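Local coordinates for protein 3-deoxy-manno-octulosonate cytidylyltransferase (Escherichia coli, PDB 1H7E) that probably activates the eight-carbon sugar KDO for bacterial lipopolysaccharide synthesis, joining it to CMP from CTP with release of diphosphate, at residues 45-50 and 65-70; 125-130 and 169-174; 22-27 and 232-237. All coordinates share one frame; numbering follows the deposited sequence.

Followed from the N terminus, the chain first leaves the 22-27 hairpin, whose partner, helix 227-243, comes only near the C terminus; contact 3 therefore closes a loop that holds both other contacts. Inside it, contact 1 closes early, pairing 45-50 with 65-70 after a single helix, and contact 2 follows in series, pairing 125-130 with 169-174. These two are nested in contact 3 and do not cross each other. Both belong to the seven-stranded mixed sheet, one at 65-68, one of its two outermost strands, the other among its antiparallel strands, with centres about 28 Å apart on opposite sides of the chain's centre. Contact 3 ties the C-terminal helix to the small hairpin.

Contact 1: residues 45-50 and 65-70; sequences EVWVAT and KAIMTR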
loop_
_atom_site.group_PDB
_atom_site.type_symbol
_atom_site.label_atom_id
_atom_site.label_comp_id
_atom_site.label_asym_id
_atom_site.label_seq_id
_atom_site.Cartn_x
_atom_site.Cartn_y
_atom_site.Cartn_z
ATOM N N GLU A 45 -13.795 13.836 27.601
ATOM C CA GLU A 45 -12.917 13.481 28.718
ATOM C C GLU A 45 -11.538 13.118 28.212
ATOM O O GLU A 45 -11.379 12.684 27.075
ATOM C CB GLU A 45 -13.452 12.248 29.466
ATOM C CG GLU A 45 -14.878 12.326 30.003
ATOM C CD GLU A 45 -15.464 10.950 30.312
ATOM O OE1 GLU A 45 -14.705 10.049 30.729
ATOM O OE2 GLU A 45 -16.690 10.765 30.130
ATOM N N VAL A 46 -10.559 13.222 29.095
ATOM C CA VAL A 46 -9.193 12.878 28.779
ATOM C C VAL A 46 -8.714 11.928 29.866
ATOM O O VAL A 46 -8.824 12.221 31.060
ATOM C CB VAL A 46 -8.275 14.125 28.707
ATOM C CG1 VAL A 46 -6.840 13.700 28.411
ATOM C CG2 VAL A 46 -8.764 15.073 27.618
ATOM N N TRP A 47 -8.207 10.775 29.439
ATOM C CA TRP A 47 -7.712 9.734 30.345
ATOM C C TRP A 47 -6.285 9.290 30.079
ATOM O O TRP A 47 -5.872 9.198 28.932
ATOM C CB TRP A 47 -8.563 8.481 30.182
ATOM C CG TRP A 47 -9.950 8.619 30.658
ATOM C CD1 TRP A 47 -11.019 9.143 29.974
ATOM C CD2 TRP A 47 -10.453 8.174 31.918
ATOM N NE1 TRP A 47 -12.159 9.038 30.737
ATOM C CE2 TRP A 47 -11.838 8.448 31.934
ATOM C CE3 TRP A 47 -9.862 7.560 33.034
ATOM C CZ2 TRP A 47 -12.649 8.130 33.031
ATOM C CZ3 TRP A 47 -10.663 7.245 34.117
ATOM C CH2 TRP A 47 -12.042 7.530 34.105
ATOM N N VAL A 48 -5.574 8.913 31.135
ATOM C CA VAL A 48 -4.218 8.383 31.023
ATOM C C VAL A 48 -4.363 6.898 31.366
ATOM O O VAL A 48 -4.918 6.548 32.418
ATOM C CB VAL A 48 -3.235 9.040 32.019
ATOM C CG1 VAL A 48 -1.892 8.342 31.971
ATOM C CG2 VAL A 48 -3.064 10.514 31.709
ATOM N N ALA A 49 -3.943 6.034 30.445
ATOM C CA ALA A 49 -4.036 4.589 30.625
ATOM C C ALA A 49 -2.643 4.110 31.001
ATOM O O ALA A 49 -1.687 4.297 30.244
ATOM C CB ALA A 49 -4.511 3.922 29.335
ATOM N N THR A 50 -2.513 3.526 32.187
ATOM C CA THR A 50 -1.212 3.081 32.636
ATOM C C THR A 50 -1.254 1.731 33.306
ATOM O O THR A 50 -2.325 1.221 33.635
ATOM C CB THR A 50 -0.587 4.111 33.598
ATOM O OG1 THR A 50 0.758 3.732 33.902
ATOM C CG2 THR A 50 -1.368 4.196 34.882
ATOM N N LYS A 65 -7.328 12.248 35.146
ATOM C CA LYS A 65 -7.950 10.930 35.281
ATOM C C LYS A 65 -7.021 9.832 34.769
ATOM O O LYS A 65 -6.479 9.921 33.662
ATOM C CB LYS A 65 -9.262 10.874 34.511
ATOM C CG LYS A 65 -10.248 11.967 34.868
ATOM C CD LYS A 65 -11.496 11.845 34.012
ATOM C CE LYS A 65 -12.518 12.898 34.375
ATOM N NZ LYS A 65 -13.819 12.613 33.704
ATOM N N ALA A 66 -6.802 8.820 35.603
ATOM C CA ALA A 66 -5.958 7.683 35.252
ATOM C C ALA A 66 -6.788 6.405 35.394
ATOM O O ALA A 66 -7.752 6.360 36.165
ATOM C CB ALA A 66 -4.726 7.622 36.166
ATOM N N ILE A 67 -6.463 5.398 34.592
ATOM C CA ILE A 67 -7.149 4.116 34.652
ATOM C C ILE A 67 -6.061 3.064 34.535
ATOM O O ILE A 67 -5.187 3.157 33.668
ATOM C CB ILE A 67 -8.219 3.967 33.539
ATOM C CG1 ILE A 67 -8.829 2.563 33.574
ATOM C CG2 ILE A 67 -7.624 4.291 32.171
ATOM C CD1 ILE A 67 -10.078 2.432 32.773
ATOM N N MET A 68 -6.028 2.155 35.505
ATOM C CA MET A 68 -5.047 1.089 35.518
ATOM C C MET A 68 -5.470 0.024 34.523
ATOM O O MET A 68 -6.652 -0.323 34.412
ATOM C CB MET A 68 -4.922 0.488 36.914
ATOM C CG MET A 68 -4.150 1.346 37.898
ATOM S SD MET A 68 -2.371 1.338 37.607
ATOM C CE MET A 68 -1.909 -0.325 38.143
ATOM N N THR A 69 -4.489 -0.476 33.787
ATOM C CA THR A 69 -4.731 -1.489 32.770
ATOM C C THR A 69 -3.747 -2.622 33.014
ATOM O O THR A 69 -2.870 -2.499 33.857
ATOM C CB THR A 69 -4.531 -0.892 31.339
ATOM O OG1 THR A 69 -3.220 -0.323 31.229
ATOM C CG2 THR A 69 -5.560 0.201 31.055
ATOM N N ARG A 70 -3.917 -3.739 32.320
ATOM C CA ARG A 70 -3.003 -4.864 32.487
ATOM C C ARG A 70 -1.606 -4.545 31.948
ATOM O O ARG A 70 -1.450 -3.720 31.042
ATOM C CB ARG A 70 -3.556 -6.111 31.800
ATOM C CG ARG A 70 -4.825 -6.620 32.451
ATOM C CD ARG A 70 -5.172 -8.007 31.966
ATOM N NE ARG A 70 -5.451 -8.017 30.536
ATOM C CZ ARG A 70 -6.638 -7.740 30.001
ATOM N NH1 ARG A 70 -7.672 -7.427 30.779
ATOM N NH2 ARG A 70 -6.798 -7.784 28.685
#
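K65 lays its aliphatic chain across W47, with CB over one face of the indole, 3.9 Å from the centroid of its six-membered ring in a CH-pi contact, and CD near CE2 and CZ2. The lysine is extended beyond CG, which carries NZ on toward E45; NZ and E45 OE1 stay 4.0 Å apart, opposite charges near each other but short of a salt bridge. E45 OE1 also takes a hydrogen bond from W47 NE1 at 2.7 Å, nearly in the ring plane, which should fix the rotation of the indole under the lysine. The backbone pairing begins with V48 N donating to K65 O. At A66 the carbonyl O meets the edge of the same indole, 3.7 Å from W47 CZ3. I67 then returns the pairing: its N donates to V48 O at 2.9 Å, and its O accepts from T50 N in a nearly straight bond (N-H...O 170°). Its CB approaches W47 CE3, while CG2 lies 4.2 Å from A49 CB. M68 is bent at chi2 and chi3, and its SD comes beside T50 CG2. T69 finishes the pairing through its N, which donates to T50 O at 2.8 Å; its OG1, between the backbone N and the carbonyl carbon (chi1 56°), adds a weak bond to that oxygen. With helix 53-61 between them, the two parallel strands make a beta-alpha-beta crossover of the Rossmann-like sheet. Helix 53-61 packs on V48, T50, A66 and M68, helix 76-86 receives A49, I67 and T69 on the other face, and strand 3-8 pairs with 45-50 on its far edge.

Contact 2: residues 125-130 and 169-174; sequences LCHAIS and YLKHVG
H127 and K171 lie side by side and point the same way, the imidazole and the lysine chain rising from one face of an antiparallel pair. K171 CB lies over one face of the ring, toward its rim, and CD comes 3.7 Å from H127 NE2. A water in the ring plane bridges the two ends, 2.8 Å from H127 NE2 and accepting from K171 NZ. A chi1 of 69° puts CG of H127 between the backbone N and the carbonyl carbon, and ND1, donating to A128 O at 3.1 Å, holds the ring's rotation. V173 crosses the histidine at about a right angle, CG2 reaching H127 CD2 at 3.6 Å. Beyond the lysine, I129 also crosses K171 at about a right angle, with CG2 3.6 Å from K171 CB.

On the opposite face, C126 SG faces both methyls of L170. H172 ND1 donates to L125 O at 3.2 Å, that oxygen lying tilted out of the ring plane. The same oxygen is gripped twice, since V173 N also donates to it, from above the carbonyl plane; H172 NE2 is bonded to Y176 OH. Reciprocal backbone bonds join H127 and K171.

Within the mixed sheet, strand 212-216 borders 122-129 and 91-94 lies beyond 169-179. V142 of strand 141-144 bonds to the backbone of L170, and V140, just before that strand, to H172. Helix 131-134 packs against I129 and Y169.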
loop_
_atom_site.group_PDB
_atom_site.type_symbol
_atom_site.label_atom_id
_atom_site.label_comp_id
_atom_site.label_asym_id
_atom_site.label_seq_id
_atom_site.Cartn_x
_atom_site.Cartn_y
_atom_site.Cartn_z
ATOM N N LEU A 125 -2.664 10.627 11.181
ATOM C CA LEU A 125 -2.011 11.807 10.615
ATOM C C LEU A 125 -0.697 11.536 9.888
ATOM O O LEU A 125 -0.055 10.512 10.097
ATOM C CB LEU A 125 -1.739 12.825 11.736
ATOM C CG LEU A 125 -2.948 13.364 12.520
ATOM C CD1 LEU A 125 -2.443 14.232 13.658
ATOM C CD2 LEU A 125 -3.895 14.132 11.597
ATOM N N CYS A 126 -0.300 12.498 9.054
ATOM C CA CYS A 126 0.957 12.417 8.319
ATOM C C CYS A 126 1.412 13.842 7.954
ATOM O O CYS A 126 0.627 14.798 8.025
ATOM C CB CYS A 126 0.781 11.569 7.047
ATOM S SG CYS A 126 -0.241 12.303 5.794
ATOM N N HIS A 127 2.701 13.999 7.666
ATOM C CA HIS A 127 3.226 15.300 7.217
ATOM C C HIS A 127 4.348 15.046 6.201
ATOM O O HIS A 127 4.939 13.961 6.183
ATOM C CB HIS A 127 3.681 16.216 8.373
ATOM C CG HIS A 127 4.905 15.752 9.107
ATOM N ND1 HIS A 127 6.179 15.890 8.602
ATOM C CD2 HIS A 127 5.053 15.204 10.337
ATOM C CE1 HIS A 127 7.057 15.444 9.485
ATOM N NE2 HIS A 127 6.398 15.022 10.548
ATOM N N ALA A 128 4.566 16.004 5.305
ATOM C CA ALA A 128 5.601 15.874 4.273
ATOM C C ALA A 128 7.016 15.848 4.830
ATOM O O ALA A 128 7.316 16.512 5.827
ATOM C CB ALA A 128 5.468 17.002 3.254
ATOM N N ILE A 129 7.859 14.997 4.246
ATOM C CA ILE A 129 9.260 14.906 4.629
ATOM C C ILE A 129 10.092 14.825 3.338
ATOM O O ILE A 129 9.565 14.520 2.276
ATOM C CB ILE A 129 9.592 13.683 5.541
ATOM C CG1 ILE A 129 9.072 12.388 4.922
ATOM C CG2 ILE A 129 8.982 13.875 6.949
ATOM C CD1 ILE A 129 9.618 11.147 5.562
ATOM N N SER A 130 11.374 15.141 3.454
ATOM C CA SER A 130 12.313 15.095 2.333
ATOM C C SER A 130 12.705 13.650 2.080
ATOM O O SER A 130 12.528 12.789 2.954
ATOM C CB SER A 130 13.568 15.877 2.710
ATOM O OG SER A 130 14.335 15.196 3.705
ATOM N N TYR A 169 7.336 12.334 -0.281
ATOM C CA TYR A 169 7.233 11.451 0.871
ATOM C C TYR A 169 6.385 12.010 2.006
ATOM O O TYR A 169 6.360 13.225 2.236
ATOM C CB TYR A 169 8.635 11.114 1.401
ATOM C CG TYR A 169 9.428 10.303 0.406
ATOM C CD1 TYR A 169 9.224 8.932 0.306
ATOM C CD2 TYR A 169 10.284 10.924 -0.518
ATOM C CE1 TYR A 169 9.835 8.183 -0.694
ATOM C CE2 TYR A 169 10.904 10.182 -1.530
ATOM C CZ TYR A 169 10.670 8.813 -1.605
ATOM O OH TYR A 169 11.249 8.046 -2.584
ATOM N N LEU A 170 5.672 11.101 2.675
ATOM C CA LEU A 170 4.825 11.439 3.822
ATOM C C LEU A 170 5.228 10.583 4.996
ATOM O O LEU A 170 5.337 9.372 4.874
ATOM C CB LEU A 170 3.345 11.170 3.525
ATOM C CG LEU A 170 2.664 12.044 2.479
ATOM C CD1 LEU A 170 1.295 11.473 2.107
ATOM C CD2 LEU A 170 2.554 13.487 2.997
ATOM N N LYS A 171 5.498 11.227 6.121
ATOM C CA LYS A 171 5.826 10.522 7.339
ATOM C C LYS A 171 4.513 10.312 8.134
ATOM O O LYS A 171 3.697 11.235 8.286
ATOM C CB LYS A 171 6.779 11.346 8.189
ATOM C CG LYS A 171 6.998 10.773 9.579
ATOM C CD LYS A 171 7.913 11.671 10.393
ATOM C CE LYS A 171 8.224 11.038 11.729
ATOM N NZ LYS A 171 9.380 11.712 12.377
ATOM N N HIS A 172 4.338 9.100 8.653
ATOM C CA HIS A 172 3.168 8.767 9.449
ATOM C C HIS A 172 3.390 9.285 10.882
ATOM O O HIS A 172 4.462 9.076 11.464
ATOM C CB HIS A 172 2.972 7.252 9.450
ATOM C CG HIS A 172 1.904 6.776 10.386
ATOM N ND1 HIS A 172 0.665 7.377 10.480
ATOM C CD2 HIS A 172 1.903 5.771 11.293
ATOM C CE1 HIS A 172 -0.052 6.764 11.405
ATOM N NE2 HIS A 172 0.676 5.786 11.912
ATOM N N VAL A 173 2.397 10.018 11.402
ATOM C CA VAL A 173 2.412 10.565 12.775
ATOM C C VAL A 173 1.474 9.644 13.565
ATOM O O VAL A 173 0.274 9.605 13.288
ATOM C CB VAL A 173 1.873 12.037 12.810
ATOM C CG1 VAL A 173 1.790 12.538 14.264
ATOM C CG2 VAL A 173 2.794 12.954 11.994
ATOM N N GLY A 174 2.040 8.932 14.540
ATOM C CA GLY A 174 1.335 7.936 15.340
ATOM C C GLY A 174 0.181 8.259 16.270
ATOM O O GLY A 174 0.119 7.717 17.374
HETATM O O HOH W 1 7.890 14.276 12.749
HETATM O O HOH W 2 8.983 14.732 -0.347
#

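Contact 3: residues 22-27 and 232-237; sequences LDIVGK and KVRALM
R234 reaches from the helix to the carbonyl of D23, where NH2 donates to D23 O at 2.8 Å, in the carbonyl plane, and NE adds a weak bond at 3.0 Å. One oxygen thus receives two N-H groups of the same guanidinium. The apolar part lies alongside: I24 crosses M237 at about a right angle, and its CG2 presses on M237 CE at a tight 3.4 Å, while CD1 meets V233 CG1. V25 CG2 adds a looser contact with M237 CG.

Behind this shell, the chain of R234, extended from CG to NE, carries the guanidinium over to D23 O, and M237 bends at chi2 and chi3 to turn its methyl back to I24. A type I' turn from I24 to K27 sets the hairpin, and D23 OD1 accepts from G26 N at 2.9 Å in an Asx motif. An alanine in place of R234 would probably leave D23 O without these two donors and the hairpin less firmly tied to the helix.

The hairpin, strands 23-24 and 27-28, leads straight into helix 29-38, which touches I24, V25 and M237; V233 and M237 of helix 227-243 also pack on P100.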
loop_
_atom_site.group_PDB
_atom_site.type_symbol
_atom_site.label_atom_id
_atom_site.label_comp_id
_atom_site.label_asym_id
_atom_site.label_seq_id
_atom_site.Cartn_x
_atom_site.Cartn_y
_atom_site.Cartn_z
ATOM N N LEU A 22 9.466 12.459 33.333
ATOM C CA LEU A 22 10.615 13.344 33.117
ATOM C C LEU A 22 10.180 14.796 33.187
ATOM O O LEU A 22 9.090 15.138 32.743
ATOM C CB LEU A 22 11.257 13.094 31.753
ATOM C CG LEU A 22 12.166 11.889 31.537
ATOM C CD1 LEU A 22 12.493 11.819 30.055
ATOM C CD2 LEU A 22 13.437 12.003 32.368
ATOM N N ASP A 23 11.054 15.656 33.697
ATOM C CA ASP A 23 10.727 17.068 33.820
ATOM C C ASP A 23 11.022 17.908 32.586
ATOM O O ASP A 23 12.086 17.828 31.993
ATOM C CB ASP A 23 11.436 17.690 35.028
ATOM C CG ASP A 23 10.927 19.093 35.339
ATOM O OD1 ASP A 23 11.356 20.070 34.674
ATOM O OD2 ASP A 23 10.075 19.206 36.247
ATOM N N ILE A 24 10.051 18.727 32.219
ATOM C CA ILE A 24 10.179 19.642 31.098
ATOM C C ILE A 24 9.583 20.938 31.656
ATOM O O ILE A 24 8.390 20.999 31.956
ATOM C CB ILE A 24 9.376 19.163 29.841
ATOM C CG1 ILE A 24 9.859 17.783 29.377
ATOM C CG2 ILE A 24 9.501 20.187 28.703
ATOM C CD1 ILE A 24 9.031 17.194 28.245
ATOM N N VAL A 25 10.429 21.952 31.829
ATOM C CA VAL A 25 10.015 23.252 32.376
ATOM C C VAL A 25 9.145 23.173 33.647
ATOM O O VAL A 25 8.089 23.812 33.741
ATOM C CB VAL A 25 9.368 24.221 31.294
ATOM C CG1 VAL A 25 10.386 24.589 30.227
ATOM C CG2 VAL A 25 8.118 23.617 30.644
ATOM N N GLY A 26 9.583 22.349 34.601
ATOM C CA GLY A 26 8.871 22.225 35.862
ATOM C C GLY A 26 7.654 21.307 35.972
ATOM O O GLY A 26 7.033 21.282 37.040
ATOM N N LYS A 27 7.296 20.582 34.903
ATOM C CA LYS A 27 6.147 19.652 34.905
ATOM C C LYS A 27 6.552 18.298 34.336
ATOM O O LYS A 27 7.417 18.228 33.470
ATOM C CB LYS A 27 5.010 20.175 34.019
ATOM C CG LYS A 27 4.317 21.400 34.512
ATOM C CD LYS A 27 3.399 21.899 33.440
ATOM C CE LYS A 27 2.732 23.168 33.890
ATOM N NZ LYS A 27 1.908 23.786 32.813
ATOM N N LYS A 232 16.348 19.551 23.110
ATOM C CA LYS A 232 15.772 20.339 22.019
ATOM C C LYS A 232 14.322 20.684 22.389
ATOM O O LYS A 232 13.850 21.798 22.138
ATOM C CB LYS A 232 15.835 19.565 20.686
ATOM C CG LYS A 232 15.261 20.333 19.487
ATOM C CD LYS A 232 15.873 19.907 18.150
ATOM C CE LYS A 232 15.035 18.861 17.424
ATOM N NZ LYS A 232 14.955 17.565 18.152
ATOM N N VAL A 233 13.633 19.729 23.012
ATOM C CA VAL A 233 12.261 19.936 23.450
ATOM C C VAL A 233 12.234 20.895 24.650
ATOM O O VAL A 233 11.385 21.788 24.701
ATOM C CB VAL A 233 11.562 18.595 23.787
ATOM C CG1 VAL A 233 10.217 18.845 24.467
ATOM C CG2 VAL A 233 11.343 17.805 22.505
ATOM N N ARG A 234 13.181 20.743 25.581
ATOM C CA ARG A 234 13.258 21.628 26.752
ATOM C C ARG A 234 13.468 23.071 26.314
ATOM O O ARG A 234 12.788 23.983 26.804
ATOM C CB ARG A 234 14.381 21.216 27.708
ATOM C CG ARG A 234 13.995 20.096 28.659
ATOM C CD ARG A 234 15.040 19.896 29.732
ATOM N NE ARG A 234 14.601 18.910 30.712
ATOM C CZ ARG A 234 15.130 17.695 30.842
ATOM N NH1 ARG A 234 16.125 17.318 30.049
ATOM N NH2 ARG A 234 14.663 16.853 31.761
ATOM N N ALA A 235 14.390 23.265 25.370
ATOM C CA ALA A 235 14.689 24.593 24.835
ATOM C C ALA A 235 13.504 25.149 24.032
ATOM O O ALA A 235 13.134 26.324 24.177
ATOM C CB ALA A 235 15.948 24.534 23.958
ATOM N N LEU A 236 12.902 24.282 23.216
ATOM C CA LEU A 236 11.766 24.626 22.357
ATOM C C LEU A 236 10.490 24.953 23.140
ATOM O O LEU A 236 9.738 25.864 22.768
ATOM C CB LEU A 236 11.509 23.475 21.373
ATOM C CG LEU A 236 11.599 23.706 19.855
ATOM C CD1 LEU A 236 12.528 24.873 19.505
ATOM C CD2 LEU A 236 12.056 22.416 19.186
ATOM N N MET A 237 10.260 24.210 24.224
ATOM C CA MET A 237 9.089 24.410 25.077
ATOM C C MET A 237 9.248 25.686 25.904
ATOM O O MET A 237 8.257 26.362 26.188
ATOM C CB MET A 237 8.888 23.214 26.013
ATOM C CG MET A 237 7.457 23.034 26.514
ATOM S SD MET A 237 6.545 21.827 25.527
ATOM C CE MET A 237 7.084 20.327 26.281
#